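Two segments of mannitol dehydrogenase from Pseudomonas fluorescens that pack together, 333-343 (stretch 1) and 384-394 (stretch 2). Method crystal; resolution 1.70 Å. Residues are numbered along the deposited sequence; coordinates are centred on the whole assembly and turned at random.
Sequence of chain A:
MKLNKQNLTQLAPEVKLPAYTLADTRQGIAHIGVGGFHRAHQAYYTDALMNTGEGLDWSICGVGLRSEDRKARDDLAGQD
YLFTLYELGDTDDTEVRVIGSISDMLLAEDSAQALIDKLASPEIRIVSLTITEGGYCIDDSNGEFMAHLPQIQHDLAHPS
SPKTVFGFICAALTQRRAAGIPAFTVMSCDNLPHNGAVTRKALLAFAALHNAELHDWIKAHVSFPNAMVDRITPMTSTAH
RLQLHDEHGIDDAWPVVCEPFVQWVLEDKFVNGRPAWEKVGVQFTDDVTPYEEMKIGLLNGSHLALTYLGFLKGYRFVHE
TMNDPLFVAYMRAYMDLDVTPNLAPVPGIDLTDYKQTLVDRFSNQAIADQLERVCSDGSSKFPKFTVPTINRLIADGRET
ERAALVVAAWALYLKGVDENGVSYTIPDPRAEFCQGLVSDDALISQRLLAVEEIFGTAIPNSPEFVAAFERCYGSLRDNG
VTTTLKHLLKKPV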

ATOM      1  N   ALA A 333      -4.735  22.981  -4.138  1.00 13.60           N
ATOM      2  CA  ALA A 333      -5.439  23.674  -3.045  1.00 15.50           C
ATOM      3  C   ALA A 333      -5.549  22.741  -1.824  1.00 15.31           C
ATOM      4  O   ALA A 333      -5.349  23.149  -0.688  1.00 14.60           O
ATOM      5  CB  ALA A 333      -6.837  24.100  -3.503  1.00 15.65           C
ATOM      6  N   TYR A 334      -5.900  21.478  -2.067  1.00 14.03           N
ATOM      7  CA  TYR A 334      -5.993  20.522  -0.974  1.00 14.64           C
ATOM      8  C   TYR A 334      -4.635  20.382  -0.270  1.00 12.65           C
ATOM      9  O   TYR A 334      -4.556  20.452   0.988  1.00 13.58           O
ATOM     10  CB  TYR A 334      -6.476  19.150  -1.510  1.00 13.44           C
ATOM     11  CG  TYR A 334      -6.538  18.077  -0.458  1.00 13.78           C
ATOM     12  CD1 TYR A 334      -7.574  18.055   0.474  1.00 12.53           C
ATOM     13  CD2 TYR A 334      -5.569  17.070  -0.395  1.00 11.39           C
ATOM     14  CE1 TYR A 334      -7.648  17.077   1.447  1.00 13.93           C
ATOM     15  CE2 TYR A 334      -5.660  16.045   0.582  1.00 10.45           C
ATOM     16  CZ  TYR A 334      -6.708  16.072   1.495  1.00 12.43           C
ATOM     17  OH  TYR A 334      -6.854  15.127   2.487  1.00 12.35           O
HETATM   18  N   MSE A 335      -3.554  20.202  -1.046  1.00 14.33           N
HETATM   19  CA  MSE A 335      -2.201  20.045  -0.464  1.00 12.89           C
HETATM   20  C   MSE A 335      -1.747  21.331   0.268  1.00 15.39           C
HETATM   21  O   MSE A 335      -1.253  21.282   1.398  1.00 13.97           O
HETATM   22  CB  MSE A 335      -1.153  19.744  -1.548  1.00 15.19           C
HETATM   23  CG  MSE A 335      -1.292  18.365  -2.134  1.00 12.03           C
HETATM   24 SE   MSE A 335       0.303  17.873  -3.145  1.00 23.79          SE
HETATM   25  CE  MSE A 335       0.299  19.285  -4.480  1.00 16.81           C
ATOM     26  N   ASP A 336      -1.913  22.469  -0.395  1.00 15.88           N
ATOM     27  CA  ASP A 336      -1.438  23.727   0.188  1.00 16.45           C
ATOM     28  C   ASP A 336      -2.239  24.278   1.346  1.00 16.59           C
ATOM     29  O   ASP A 336      -1.661  24.743   2.332  1.00 16.90           O
ATOM     30  CB  ASP A 336      -1.369  24.847  -0.868  1.00 17.57           C
ATOM     31  CG  ASP A 336      -0.367  24.575  -1.964  1.00 21.17           C
ATOM     32  OD1 ASP A 336       0.578  23.785  -1.785  1.00 21.07           O
ATOM     33  OD2 ASP A 336      -0.517  25.166  -3.052  1.00 23.15           O
ATOM     34  N   LEU A 337      -3.566  24.215   1.248  1.00 15.90           N
ATOM     35  CA  LEU A 337      -4.398  24.829   2.286  1.00 15.91           C
ATOM     36  C   LEU A 337      -4.901  23.905   3.374  1.00 17.10           C
ATOM     37  O   LEU A 337      -5.112  24.329   4.514  1.00 17.36           O
ATOM     38  CB  LEU A 337      -5.605  25.489   1.645  1.00 17.22           C
ATOM     39  CG  LEU A 337      -5.289  26.460   0.497  1.00 18.22           C
ATOM     40  CD1 LEU A 337      -6.587  26.858  -0.191  1.00 21.18           C
ATOM     41  CD2 LEU A 337      -4.554  27.693   1.063  1.00 21.53           C
ATOM     42  N   ASP A 338      -5.079  22.625   3.037  1.00 15.27           N
ATOM     43  CA  ASP A 338      -5.636  21.710   4.028  1.00 14.26           C
ATOM     44  C   ASP A 338      -4.616  20.835   4.717  1.00 14.58           C
ATOM     45  O   ASP A 338      -4.641  20.724   5.945  1.00 15.92           O
ATOM     46  CB  ASP A 338      -6.744  20.834   3.384  1.00 16.56           C
ATOM     47  CG  ASP A 338      -7.890  21.679   2.778  1.00 20.89           C
ATOM     48  OD1 ASP A 338      -8.154  22.779   3.336  1.00 21.07           O
ATOM     49  OD2 ASP A 338      -8.526  21.252   1.769  1.00 20.09           O
ATOM     50  N   VAL A 339      -3.709  20.241   3.944  1.00 13.06           N
ATOM     51  CA  VAL A 339      -2.729  19.335   4.541  1.00 12.89           C
ATOM     52  C   VAL A 339      -1.459  19.994   5.076  1.00 14.62           C
ATOM     53  O   VAL A 339      -1.053  19.727   6.195  1.00 14.80           O
ATOM     54  CB  VAL A 339      -2.308  18.211   3.485  1.00 14.21           C
ATOM     55  CG1 VAL A 339      -1.240  17.268   4.102  1.00 14.31           C
ATOM     56  CG2 VAL A 339      -3.591  17.428   3.022  1.00 13.43           C
ATOM     57  N   THR A 340      -0.837  20.847   4.266  1.00 14.95           N
ATOM     58  CA  THR A 340       0.448  21.436   4.652  1.00 15.80           C
ATOM     59  C   THR A 340       0.533  22.044   6.034  1.00 16.35           C
ATOM     60  O   THR A 340       1.481  21.752   6.784  1.00 15.60           O
ATOM     61  CB  THR A 340       0.941  22.452   3.548  1.00 18.03           C
ATOM     62  OG1 THR A 340       1.237  21.727   2.341  1.00 16.43           O
ATOM     63  CG2 THR A 340       2.223  23.153   4.001  1.00 17.94           C
ATOM     64  N   PRO A 341      -0.454  22.862   6.427  1.00 16.72           N
ATOM     65  CA  PRO A 341      -0.385  23.471   7.775  1.00 17.71           C
ATOM     66  C   PRO A 341      -0.403  22.457   8.914  1.00 18.05           C
ATOM     67  O   PRO A 341      -0.119  22.806  10.074  1.00 18.09           O
ATOM     68  CB  PRO A 341      -1.648  24.348   7.848  1.00 18.25           C
ATOM     69  CG  PRO A 341      -1.993  24.659   6.407  1.00 19.38           C
ATOM     70  CD  PRO A 341      -1.671  23.301   5.707  1.00 18.50           C
ATOM     71  N   ASN A 342      -0.785  21.220   8.619  1.00 15.29           N
ATOM     72  CA  ASN A 342      -0.901  20.210   9.675  1.00 16.43           C
ATOM     73  C   ASN A 342       0.372  19.377   9.865  1.00 16.19           C
ATOM     74  O   ASN A 342       0.471  18.586  10.827  1.00 18.84           O
ATOM     75  CB  ASN A 342      -2.020  19.189   9.345  1.00 16.86           C
ATOM     76  CG  ASN A 342      -3.340  19.833   8.931  1.00 17.60           C
ATOM     77  OD1 ASN A 342      -3.568  21.014   9.169  1.00 18.81           O
ATOM     78  ND2 ASN A 342      -4.220  19.036   8.304  1.00 15.84           N
ATOM     79  N   LEU A 343       1.314  19.521   8.953  1.00 15.56           N
ATOM     80  CA  LEU A 343       2.514  18.676   8.956  1.00 15.29           C
ATOM     81  C   LEU A 343       3.599  19.025   9.946  1.00 18.78           C
ATOM     82  O   LEU A 343       3.924  20.199  10.136  1.00 17.21           O
ATOM     83  CB  LEU A 343       3.125  18.649   7.536  1.00 15.59           C
ATOM     84  CG  LEU A 343       2.162  18.120   6.461  1.00 15.00           C
ATOM     85  CD1 LEU A 343       2.813  18.188   5.051  1.00 15.99           C
ATOM     86  CD2 LEU A 343       1.810  16.637   6.814  1.00 15.67           C
ATOM     87  N   LYS A 384      -6.819   6.265   6.901  1.00 12.94           N
ATOM     88  CA  LYS A 384      -5.376   6.475   6.888  1.00 13.10           C
ATOM     89  C   LYS A 384      -4.962   7.730   6.138  1.00 13.66           C
ATOM     90  O   LYS A 384      -4.078   8.457   6.589  1.00 15.96           O
ATOM     91  CB  LYS A 384      -4.650   5.306   6.195  1.00 14.47           C
ATOM     92  CG  LYS A 384      -4.262   4.185   7.116  1.00 17.86           C
ATOM     93  CD  LYS A 384      -5.454   3.501   7.706  1.00 16.83           C
ATOM     94  CE  LYS A 384      -4.994   2.379   8.656  1.00 19.64           C
ATOM     95  NZ  LYS A 384      -6.131   1.812   9.417  1.00 19.19           N
ATOM     96  N   PHE A 385      -5.605   7.969   4.993  1.00 12.63           N
ATOM     97  CA  PHE A 385      -5.170   9.034   4.087  1.00 11.88           C
ATOM     98  C   PHE A 385      -5.843  10.378   4.174  1.00 13.47           C
ATOM     99  O   PHE A 385      -5.202  11.393   3.831  1.00 13.30           O
ATOM    100  CB  PHE A 385      -5.367   8.628   2.601  1.00 12.33           C
ATOM    101  CG  PHE A 385      -4.692   7.336   2.178  1.00 13.61           C
ATOM    102  CD1 PHE A 385      -4.992   6.785   0.913  1.00 12.75           C
ATOM    103  CD2 PHE A 385      -3.738   6.674   2.996  1.00 12.61           C
ATOM    104  CE1 PHE A 385      -4.340   5.581   0.468  1.00 12.06           C
ATOM    105  CE2 PHE A 385      -3.091   5.470   2.560  1.00 11.71           C
ATOM    106  CZ  PHE A 385      -3.391   4.932   1.300  1.00 11.38           C
ATOM    107  N   THR A 386      -7.108  10.374   4.603  1.00 12.48           N
ATOM    108  CA  THR A 386      -7.943  11.579   4.528  1.00 12.86           C
ATOM    109  C   THR A 386      -8.612  12.015   5.828  1.00 13.54           C
ATOM    110  O   THR A 386      -8.657  13.197   6.159  1.00 12.45           O
ATOM    111  CB  THR A 386      -9.014  11.313   3.465  1.00 14.14           C
ATOM    112  OG1 THR A 386      -8.348  10.921   2.253  1.00 11.87           O
ATOM    113  CG2 THR A 386      -9.940  12.545   3.256  1.00 13.93           C
ATOM    114  N   VAL A 387      -9.144  11.048   6.573  1.00 11.53           N
ATOM    115  CA  VAL A 387      -9.793  11.416   7.804  1.00 12.36           C
ATOM    116  C   VAL A 387      -8.897  12.177   8.797  1.00 12.60           C
ATOM    117  O   VAL A 387      -9.386  13.087   9.461  1.00 14.22           O
ATOM    118  CB  VAL A 387     -10.459  10.173   8.467  1.00 12.43           C
ATOM    119  CG1 VAL A 387     -11.074  10.554   9.815  1.00 12.35           C
ATOM    120  CG2 VAL A 387     -11.573   9.638   7.550  1.00 13.29           C
ATOM    121  N   PRO A 388      -7.597  11.831   8.927  1.00 13.03           N
ATOM    122  CA  PRO A 388      -6.770  12.602   9.893  1.00 15.31           C
ATOM    123  C   PRO A 388      -6.743  14.100   9.535  1.00 16.30           C
ATOM    124  O   PRO A 388      -6.850  14.992  10.415  1.00 15.73           O
ATOM    125  CB  PRO A 388      -5.400  11.936   9.774  1.00 16.47           C
ATOM    126  CG  PRO A 388      -5.785  10.488   9.581  1.00 15.73           C
ATOM    127  CD  PRO A 388      -6.875  10.608   8.503  1.00 14.05           C
ATOM    128  N   THR A 389      -6.657  14.365   8.240  1.00 14.39           N
ATOM    129  CA  THR A 389      -6.674  15.744   7.749  1.00 14.23           C
ATOM    130  C   THR A 389      -8.037  16.375   8.063  1.00 15.02           C
ATOM    131  O   THR A 389      -8.093  17.502   8.576  1.00 15.99           O
ATOM    132  CB  THR A 389      -6.397  15.784   6.198  1.00 13.56           C
ATOM    133  OG1 THR A 389      -5.034  15.389   5.979  1.00 13.83           O
ATOM    134  CG2 THR A 389      -6.652  17.191   5.612  1.00 13.06           C
ATOM    135  N   ILE A 390      -9.138  15.682   7.727  1.00 13.91           N
ATOM    136  CA  ILE A 390     -10.474  16.211   8.003  1.00 13.25           C
ATOM    137  C   ILE A 390     -10.633  16.510   9.498  1.00 13.69           C
ATOM    138  O   ILE A 390     -11.155  17.568   9.875  1.00 12.65           O
ATOM    139  CB  ILE A 390     -11.585  15.216   7.588  1.00 11.69           C
ATOM    140  CG1 ILE A 390     -11.631  15.145   6.047  1.00 13.86           C
ATOM    141  CG2 ILE A 390     -12.981  15.680   8.106  1.00 12.11           C
ATOM    142  CD1 ILE A 390     -12.485  13.991   5.531  1.00 12.39           C
ATOM    143  N   ASN A 391     -10.207  15.580  10.343  1.00 13.76           N
ATOM    144  CA  ASN A 391     -10.379  15.813  11.789  1.00 15.71           C
ATOM    145  C   ASN A 391      -9.666  17.074  12.251  1.00 16.06           C
ATOM    146  O   ASN A 391     -10.131  17.792  13.152  1.00 15.87           O
ATOM    147  CB  ASN A 391      -9.835  14.632  12.618  1.00 16.63           C
ATOM    148  CG  ASN A 391     -10.710  13.396  12.521  1.00 17.73           C
ATOM    149  OD1 ASN A 391     -11.871  13.473  12.087  1.00 20.01           O
ATOM    150  ND2 ASN A 391     -10.146  12.234  12.902  1.00 17.26           N
ATOM    151  N   ARG A 392      -8.500  17.313  11.688  1.00 15.90           N
ATOM    152  CA  ARG A 392      -7.742  18.500  12.074  1.00 18.47           C
ATOM    153  C   ARG A 392      -8.490  19.748  11.589  1.00 18.00           C
ATOM    154  O   ARG A 392      -8.555  20.769  12.272  1.00 18.39           O
ATOM    155  CB  ARG A 392      -6.321  18.420  11.473  1.00 17.98           C
ATOM    156  CG  ARG A 392      -5.474  19.699  11.594  1.00 18.81           C
ATOM    157  CD  ARG A 392      -5.215  20.054  13.098  1.00 21.57           C
ATOM    158  NE  ARG A 392      -4.159  21.066  13.167  1.00 21.04           N
ATOM    159  CZ  ARG A 392      -2.850  20.775  13.170  1.00 21.11           C
ATOM    160  NH1 ARG A 392      -2.436  19.514  13.128  1.00 20.41           N
ATOM    161  NH2 ARG A 392      -1.958  21.766  13.153  1.00 22.96           N
ATOM    162  N   LEU A 393      -9.061  19.690  10.392  1.00 16.33           N
ATOM    163  CA  LEU A 393      -9.795  20.860   9.909  1.00 16.49           C
ATOM    164  C   LEU A 393     -11.004  21.132  10.805  1.00 16.84           C
ATOM    165  O   LEU A 393     -11.302  22.287  11.137  1.00 17.82           O
ATOM    166  CB  LEU A 393     -10.274  20.656   8.463  1.00 15.08           C
ATOM    167  CG  LEU A 393      -9.167  20.373   7.419  1.00 14.95           C
ATOM    168  CD1 LEU A 393      -9.760  20.104   6.011  1.00 12.76           C
ATOM    169  CD2 LEU A 393      -8.235  21.591   7.364  1.00 16.24           C
ATOM    170  N   ILE A 394     -11.672  20.066  11.236  1.00 14.90           N
ATOM    171  CA  ILE A 394     -12.836  20.212  12.109  1.00 15.43           C
ATOM    172  C   ILE A 394     -12.378  20.815  13.445  1.00 16.34           C
ATOM    173  O   ILE A 394     -12.945  21.805  13.903  1.00 17.40           O
ATOM    174  CB  ILE A 394     -13.530  18.853  12.344  1.00 15.33           C
ATOM    175  CG1 ILE A 394     -14.259  18.425  11.051  1.00 15.20           C
ATOM    176  CG2 ILE A 394     -14.559  18.969  13.544  1.00 15.95           C
ATOM    177  CD1 ILE A 394     -14.727  16.947  11.114  1.00 13.77           C
TER
HETATM  178  O   HOH W   1      -4.651  13.961   3.356  1.00 13.31           O
HETATM  179  O   HOH W   2      -7.858  13.076   0.629  1.00 13.92           O
HETATM  180  O   HOH W   3       0.663  21.331  12.775  1.00 23.57           O
HETATM  181  O   HOH W   4      -3.159  16.529   7.586  1.00 25.94           O

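The two helices run in broadly the same direction, 47° apart, their axes no closer than 10.7 Å. No direct hydrogen bond joins the stretches; van der Waals contact and four waters do the work.

Thr389 lies at the centre, with Thr389 CA 6.2 Å from Val339 CA. Its CA-to-CB bond points toward stretch 1, and the m rotamer turns OG1 to water 4 and sets the methyl on a mixed surface: Thr389 CG2 is 3.8 Å from Tyr334 OH, 4.1 Å from Asp338 O and 4.1 Å from Asn342 ND2. Val339 CG2 lies against both branches, 3.9 Å from Thr389 OG1 and 4.0 Å from Thr389 CG2. Thr389 OG1 also lies 2.7 Å from water 4, which accepts a hydrogen bond from Asn342 ND2 at 2.8 Å. A β-branched residue with one polar arm suits such a place, since it fills space and still binds solvent.

Tyr334 leaves its backbone sideways, but chi1 in t carries the ring's end nearer to stretch 2. Its phenol donates to water 1 (OH to water O, 2.6 Å), which donates to Phe385 O at 2.7 Å. The long side chain thus serves a buried carbonyl across a gap too wide for direct bonding, Tyr334 OH to Phe385 O being 4.3 Å.

Leu393, in the extended m,t rotamer, supplies apolar bulk beside Asp338: Leu393 CD2 lies 4.0 Å from Asp338 O, and Leu393 CD1 4.1 Å from Asp338 CG. Both carboxylate oxygens are hydrogen-bonded elsewhere in the structure, so neither is left unsatisfied.

Arg392 reaches across stretch 1, t at chi1 and chi3 with a single p kink at chi2, bringing one guanidinium face over Asn342 CB, while Asn342 OD1 packs 3.4 Å from Arg392 CG. Water 3 bridges the remaining gap, accepting from Arg392 NH2 at 2.7 Å and donating to Pro341 O at 3.2 Å.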